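Local coordinates for protein arginine kinase (Cydia pomonella granulosis virus, PDB 6VVG) that probably acts as an ATP-binding serine/threonine protein kinase, and here holds adenosine monophosphate in its nucleotide pocket, at residues 199-202 / 203-207; 243-247 / 248-252; 98-101 / 102-106. All coordinates share one frame; numbering follows the deposited sequence.

Followed from the N terminus, the chain meets contact 3 first (98-106), in the segment between strand 87-92 and helix 115-133. Contact 1 follows as two turns of helix 192-208, and contact 2 comes last, where the loop after helix 228-235 enters helix 247-256. Each joins adjoining segments, so each closes only a local turn. The three lie in series; none nests in or crosses another. In space helix 192-208 joins the other two: Leu207 and Ala203 pack on the start of helix 247-256 in contact 2, while Val202, Glu205 and Ile206 meet the segment after the hinge strand in contact 3. Contacts 2 and 3 do not touch, their nearest atoms being about 11 Å apart.

Contact 1 of 3, residues 199-202 / 203-207; sequences VGVV and AYEIL
Successive turns of one buried helix, 192-208, meet here: Val199 to Val202 are joined to Ala203 to Ile206 by a local i to i+4 contact, carried by four backbone hydrogen bonds. Ala203 N bonds to Val199 O at 2.8 Å, Tyr204 N to Gly200 O at 2.9 Å, and Ile206 N to Val202 O also at 2.9 Å. The fourth, from Glu205 N to Val201 O, is as short but less straight, with an N-H...O angle of 147°. Side chains close over the same carbonyls. Ile206 CG1 sits 3.3 Å from Val202 O, because a chi1 of 57° lodges it between the backbone N and the carbonyl carbon and turns it back along the helix. Glu205 gets there by another rotation, with CG opposite its carbonyl carbon, and CG comes within 3.2 Å of Val201 O. Its chain then runs alongside Val201, both pointing the same way, until OE1 reaches 3.7 Å from Val201 CG1. That buried carboxylate has a polar partner in Tyr179 OH, though the bond is weak. By its place in the sequence this is helix F of the protein kinase fold, the hydrophobic helix through the core of the C-terminal lobe, and all eight touching residues are accordingly buried. Val199 and Ala203 lie between helices 115-133 and 247-256, touching both; Ile206 packs on Cys118 of the former and Tyr204 on Val253 of the latter. With CG anti to the backbone N (chi1 -166°), the Tyr204 ring leads off from the neighbouring turn, leaving CB as the part that meets Gly200 O, at 3.6 Å. Its hydroxyl is anchored by a hydrogen bond to Pro240 O, which ties the helix to the loop beyond helix 228-235.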
# COMPACT_ATOMS: atom_id res chain seq x y z
N VAL A 199 4.68 -6.46 19.87
CA VAL A 199 5.77 -5.81 20.59
C VAL A 199 5.78 -6.27 22.04
O VAL A 199 6.84 -6.53 22.62
CB VAL A 199 5.64 -4.28 20.49
CG1 VAL A 199 6.58 -3.61 21.49
CG2 VAL A 199 5.93 -3.81 19.07
N GLY A 200 4.59 -6.37 22.65
CA GLY A 200 4.52 -6.86 24.02
C GLY A 200 5.10 -8.25 24.17
O GLY A 200 5.82 -8.53 25.13
N VAL A 201 4.79 -9.14 23.23
CA VAL A 201 5.35 -10.49 23.31
C VAL A 201 6.87 -10.43 23.16
O VAL A 201 7.61 -11.10 23.90
CB VAL A 201 4.72 -11.40 22.24
CG1 VAL A 201 5.36 -12.78 22.28
CG2 VAL A 201 3.21 -11.50 22.45
N VAL A 202 7.36 -9.65 22.20
CA VAL A 202 8.80 -9.50 22.02
C VAL A 202 9.44 -8.97 23.30
O VAL A 202 10.49 -9.45 23.73
CB VAL A 202 9.10 -8.58 20.82
CG1 VAL A 202 10.59 -8.28 20.74
CG2 VAL A 202 8.60 -9.22 19.53
N ALA A 203 8.82 -7.97 23.92
CA ALA A 203 9.38 -7.38 25.14
C ALA A 203 9.45 -8.42 26.25
O ALA A 203 10.47 -8.54 26.95
CB ALA A 203 8.55 -6.17 25.57
N TYR A 204 8.38 -9.19 26.43
CA TYR A 204 8.41 -10.25 27.43
C TYR A 204 9.51 -11.25 27.13
O TYR A 204 10.19 -11.73 28.04
CB TYR A 204 7.06 -10.96 27.50
CG TYR A 204 6.91 -11.82 28.73
CD1 TYR A 204 7.52 -13.06 28.82
CD2 TYR A 204 6.17 -11.37 29.82
CE1 TYR A 204 7.40 -13.84 29.96
CE2 TYR A 204 6.03 -12.15 30.95
CZ TYR A 204 6.65 -13.38 31.02
OH TYR A 204 6.51 -14.15 32.15
N GLU A 205 9.71 -11.58 25.85
CA GLU A 205 10.66 -12.62 25.49
C GLU A 205 12.10 -12.16 25.73
O GLU A 205 12.91 -12.91 26.29
CB GLU A 205 10.45 -13.03 24.04
CG GLU A 205 9.18 -13.84 23.83
CD GLU A 205 8.94 -14.23 22.39
OE1 GLU A 205 8.98 -13.34 21.52
OE2 GLU A 205 8.71 -15.43 22.14
N ILE A 206 12.44 -10.94 25.31
CA ILE A 206 13.82 -10.51 25.51
C ILE A 206 14.10 -10.25 26.98
O ILE A 206 15.22 -10.47 27.46
CB ILE A 206 14.18 -9.29 24.65
CG1 ILE A 206 13.24 -8.11 24.92
CG2 ILE A 206 14.18 -9.66 23.18
CD1 ILE A 206 13.66 -6.84 24.20
N LEU A 207 13.10 -9.77 27.73
CA LEU A 207 13.32 -9.49 29.15
C LEU A 207 13.47 -10.77 29.95
O LEU A 207 14.33 -10.87 30.83
CB LEU A 207 12.17 -8.65 29.70
CG LEU A 207 12.20 -7.15 29.38
CD1 LEU A 207 10.85 -6.51 29.70
CD2 LEU A 207 13.32 -6.46 30.13

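Contact 2 of 3, residues 243-247 / 248-252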
# COMPACT_ATOMS: atom_id res chain seq x y z
N GLU A 243 11.23 -12.69 37.14
CA GLU A 243 11.76 -12.60 38.50
C GLU A 243 12.89 -11.58 38.59
O GLU A 243 12.92 -10.76 39.52
CB GLU A 243 12.23 -13.98 38.96
CG GLU A 243 12.50 -14.09 40.46
CD GLU A 243 11.29 -13.73 41.31
OE1 GLU A 243 10.17 -13.63 40.77
OE2 GLU A 243 11.47 -13.54 42.53
N HIS A 244 13.83 -11.62 37.66
CA HIS A 244 15.08 -10.87 37.79
C HIS A 244 15.13 -9.64 36.88
O HIS A 244 16.18 -9.25 36.37
CB HIS A 244 16.29 -11.77 37.54
CG HIS A 244 16.35 -12.96 38.44
ND1 HIS A 244 16.09 -12.87 39.79
CD2 HIS A 244 16.63 -14.26 38.20
CE1 HIS A 244 16.21 -14.07 40.34
NE2 HIS A 244 16.54 -14.93 39.39
N VAL A 245 13.98 -8.99 36.69
CA VAL A 245 13.92 -7.66 36.10
C VAL A 245 13.09 -6.78 37.03
O VAL A 245 12.43 -7.26 37.96
CB VAL A 245 13.32 -7.66 34.68
CG1 VAL A 245 14.08 -8.63 33.78
CG2 VAL A 245 11.84 -7.99 34.71
N SER A 246 13.13 -5.48 36.77
CA SER A 246 12.59 -4.50 37.70
C SER A 246 11.06 -4.61 37.80
O SER A 246 10.40 -5.26 36.98
CB SER A 246 12.97 -3.09 37.28
OG SER A 246 12.26 -2.72 36.10
N LYS A 247 10.51 -3.93 38.81
CA LYS A 247 9.06 -3.84 38.94
C LYS A 247 8.46 -3.05 37.78
O LYS A 247 7.36 -3.37 37.31
CB LYS A 247 8.70 -3.18 40.27
CG LYS A 247 9.09 -3.98 41.50
CD LYS A 247 8.25 -3.59 42.72
CE LYS A 247 8.64 -2.22 43.26
NZ LYS A 247 9.09 -2.28 44.68
N LYS A 248 9.17 -2.03 37.30
CA LYS A 248 8.68 -1.27 36.16
C LYS A 248 8.65 -2.13 34.90
O LYS A 248 7.69 -2.06 34.12
CB LYS A 248 9.54 -0.03 35.93
CG LYS A 248 9.19 1.16 36.83
CD LYS A 248 10.29 2.22 36.80
CE LYS A 248 9.95 3.39 37.72
NZ LYS A 248 10.95 4.49 37.63
N ALA A 249 9.68 -2.94 34.69
CA ALA A 249 9.70 -3.83 33.53
C ALA A 249 8.56 -4.83 33.59
O ALA A 249 7.93 -5.12 32.57
CB ALA A 249 11.05 -4.55 33.44
N ASN A 250 8.28 -5.37 34.77
CA ASN A 250 7.16 -6.28 34.91
C ASN A 250 5.84 -5.57 34.64
O ASN A 250 5.01 -6.04 33.86
CB ASN A 250 7.16 -6.92 36.29
CG ASN A 250 8.03 -8.16 36.36
OD1 ASN A 250 7.72 -9.18 35.73
ND2 ASN A 250 9.12 -8.08 37.10
N ASP A 251 5.64 -4.40 35.25
CA ASP A 251 4.41 -3.65 35.01
C ASP A 251 4.22 -3.35 33.53
O ASP A 251 3.09 -3.32 33.04
CB ASP A 251 4.40 -2.36 35.82
CG ASP A 251 3.02 -1.75 35.93
OD1 ASP A 251 2.15 -2.36 36.57
OD2 ASP A 251 2.81 -0.65 35.36
N PHE A 252 5.32 -3.13 32.80
CA PHE A 252 5.23 -2.86 31.37
C PHE A 252 4.61 -4.04 30.63
O PHE A 252 3.64 -3.88 29.88
CB PHE A 252 6.61 -2.52 30.82
CG PHE A 252 6.62 -2.16 29.36
CD1 PHE A 252 6.08 -0.95 28.93
CD2 PHE A 252 7.16 -3.02 28.42
CE1 PHE A 252 6.08 -0.61 27.59
CE2 PHE A 252 7.16 -2.68 27.07
CZ PHE A 252 6.63 -1.48 26.66
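Ser246 meets Ala249 as the N-cap of helix 247-256: Ser246 OG accepts from Ala249 N at 2.9 Å, with an N-H...O angle of 161°. A chi1 of 71° sets the hydroxyl oxygen between its own backbone N and carbonyl carbon, from where it can turn to the first helical turn. The same oxygen is hydrogen-bonded to Glu115 OE2, at the start of helix 115-133. The regular i to i+4 backbone bonds start with Asn250 N to Ser246 O at 3.1 Å and Asp251 N to Lys247 O at 2.9 Å. Asn250 uses its side chain as well, but the ND2 bond to Ser246 O is weak, bent to 133°; the firmer partner of this amide is Ile242 N, which meets OD1. The close-packed side is mostly apolar: Val245 CG2 lies 3.8 Å from Ala249 CB, with the Asn250 amide crossing beside it, and the buried Ala249 is backed by Phe276. Lys247 and Lys248 contrast with this: both are exposed, and the end of Lys248 leads away from the turn. Asp251 also leads away, but to protein partners, His274 and Arg255. Two partners for Ser246 OG, with one firm and one weak N-H on Ser246 O, imply that polar bonds hold the first turn; the Glu115 carboxylate would be expected to add favourable negative charge near the helix N terminus.

Contact 3 of 3, residues 98-101 / 102-106; sequences DLFD and FVKMN
The turn that follows the kinase hinge, in the place usually taken by helix D, brings Phe100 and Asp101 against Val103 and Lys104. An Asx motif opens it: Asp98 OD1 accepts from Asp101 N at 3.1 Å, met nearly along the C-O axis. Asp101 answers with OD2, which receives Asp98 N from above the carboxylate plane, so the two acids bind each other's backbone. The other oxygen, Asp101 OD1, forms a salt bridge with Lys104 NZ at 2.8 Å, and the ammonium likewise stands well above the carboxylate plane. A chi1 of 61° sets Lys104 CG between the backbone N and the carbonyl carbon, and from there the extended chain runs beside Asp101 to its carboxylate. Lys104 CB, carried there by the backbone, lies over one face of the Phe100 ring, a CH-pi contact 4.0 Å from the centroid and 27° off the normal. Val103 CG2 adds a lighter touch, 4.2 Å from Phe100 CD1. Within the backbone, Phe102 N bonds to Leu99 O, and Phe100 O takes Val103 N at 3.1 Å together with a weaker bond from Lys104 N. The Phe102 ring turns inward and presents its edge to Asp98 O, which lies in the ring plane 3.3 Å from CD1. Tyr149 meets this ring edge-to-face, while the Leu99 backbone is hydrogen-bonded to Leu147. With the Asp98 side chain about 5 Å from the bound adenosine monophosphate, this is an Asx motif opening the helix D region just after the hinge, beside the nucleotide site of the kinase fold.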
# COMPACT_ATOMS: atom_id res chain seq x y z
N ASP A 98 19.61 -11.63 15.22
CA ASP A 98 18.27 -11.15 15.52
C ASP A 98 18.00 -11.41 17.00
O ASP A 98 18.79 -12.04 17.70
CB ASP A 98 17.22 -11.81 14.63
CG ASP A 98 17.24 -13.33 14.72
OD1 ASP A 98 17.16 -13.87 15.84
OD2 ASP A 98 17.33 -13.98 13.66
N LEU A 99 16.85 -10.92 17.46
CA LEU A 99 16.55 -11.01 18.89
C LEU A 99 16.34 -12.45 19.33
O LEU A 99 16.55 -12.77 20.50
CB LEU A 99 15.32 -10.16 19.22
CG LEU A 99 15.49 -8.66 18.92
CD1 LEU A 99 14.27 -7.86 19.38
CD2 LEU A 99 16.75 -8.10 19.57
N PHE A 100 15.94 -13.33 18.41
CA PHE A 100 15.79 -14.73 18.80
C PHE A 100 17.13 -15.35 19.17
O PHE A 100 17.19 -16.23 20.04
CB PHE A 100 15.16 -15.54 17.67
CG PHE A 100 14.99 -17.00 17.99
CD1 PHE A 100 13.98 -17.43 18.84
CD2 PHE A 100 15.85 -17.95 17.46
CE1 PHE A 100 13.82 -18.77 19.14
CE2 PHE A 100 15.69 -19.30 17.75
CZ PHE A 100 14.68 -19.70 18.60
N ASP A 101 18.21 -14.92 18.52
CA ASP A 101 19.53 -15.44 18.86
C ASP A 101 19.87 -15.20 20.33
O ASP A 101 20.64 -15.95 20.92
CB ASP A 101 20.60 -14.81 17.97
CG ASP A 101 20.51 -15.27 16.53
OD1 ASP A 101 20.06 -16.41 16.29
OD2 ASP A 101 20.91 -14.49 15.63
N PHE A 102 19.30 -14.15 20.92
CA PHE A 102 19.63 -13.77 22.29
C PHE A 102 18.77 -14.46 23.33
O PHE A 102 19.01 -14.30 24.53
CB PHE A 102 19.51 -12.25 22.45
CG PHE A 102 20.59 -11.48 21.75
CD1 PHE A 102 20.49 -11.21 20.40
CD2 PHE A 102 21.70 -11.04 22.44
CE1 PHE A 102 21.49 -10.51 19.75
CE2 PHE A 102 22.70 -10.34 21.80
CZ PHE A 102 22.60 -10.07 20.45
N VAL A 103 17.76 -15.24 22.91
CA VAL A 103 16.92 -15.96 23.84
C VAL A 103 16.87 -17.46 23.57
O VAL A 103 16.34 -18.21 24.39
CB VAL A 103 15.48 -15.39 23.86
CG1 VAL A 103 15.51 -13.88 24.05
CG2 VAL A 103 14.74 -15.76 22.59
N LYS A 104 17.42 -17.92 22.44
CA LYS A 104 17.32 -19.32 22.08
C LYS A 104 18.08 -20.21 23.07
O LYS A 104 18.96 -19.76 23.82
CB LYS A 104 17.87 -19.54 20.68
CG LYS A 104 19.34 -19.17 20.51
CD LYS A 104 19.80 -19.40 19.07
CE LYS A 104 21.21 -18.88 18.84
NZ LYS A 104 21.45 -18.59 17.40
N MET A 105 17.74 -21.50 23.03
CA MET A 105 18.33 -22.45 23.97
C MET A 105 19.79 -22.73 23.63
O MET A 105 20.63 -22.81 24.54
CB MET A 105 17.54 -23.76 23.95
CG MET A 105 16.07 -23.63 24.25
SD MET A 105 15.38 -25.05 25.11
CE MET A 105 15.61 -26.34 23.89
N ASN A 106 20.13 -22.85 22.35
CA ASN A 106 21.50 -23.13 21.92
C ASN A 106 22.26 -21.82 21.87
O ASN A 106 22.28 -21.12 20.86
CB ASN A 106 21.49 -23.82 20.56
CG ASN A 106 20.74 -23.02 19.50
OD1 ASN A 106 19.62 -22.57 19.74
ND2 ASN A 106 21.35 -22.84 18.34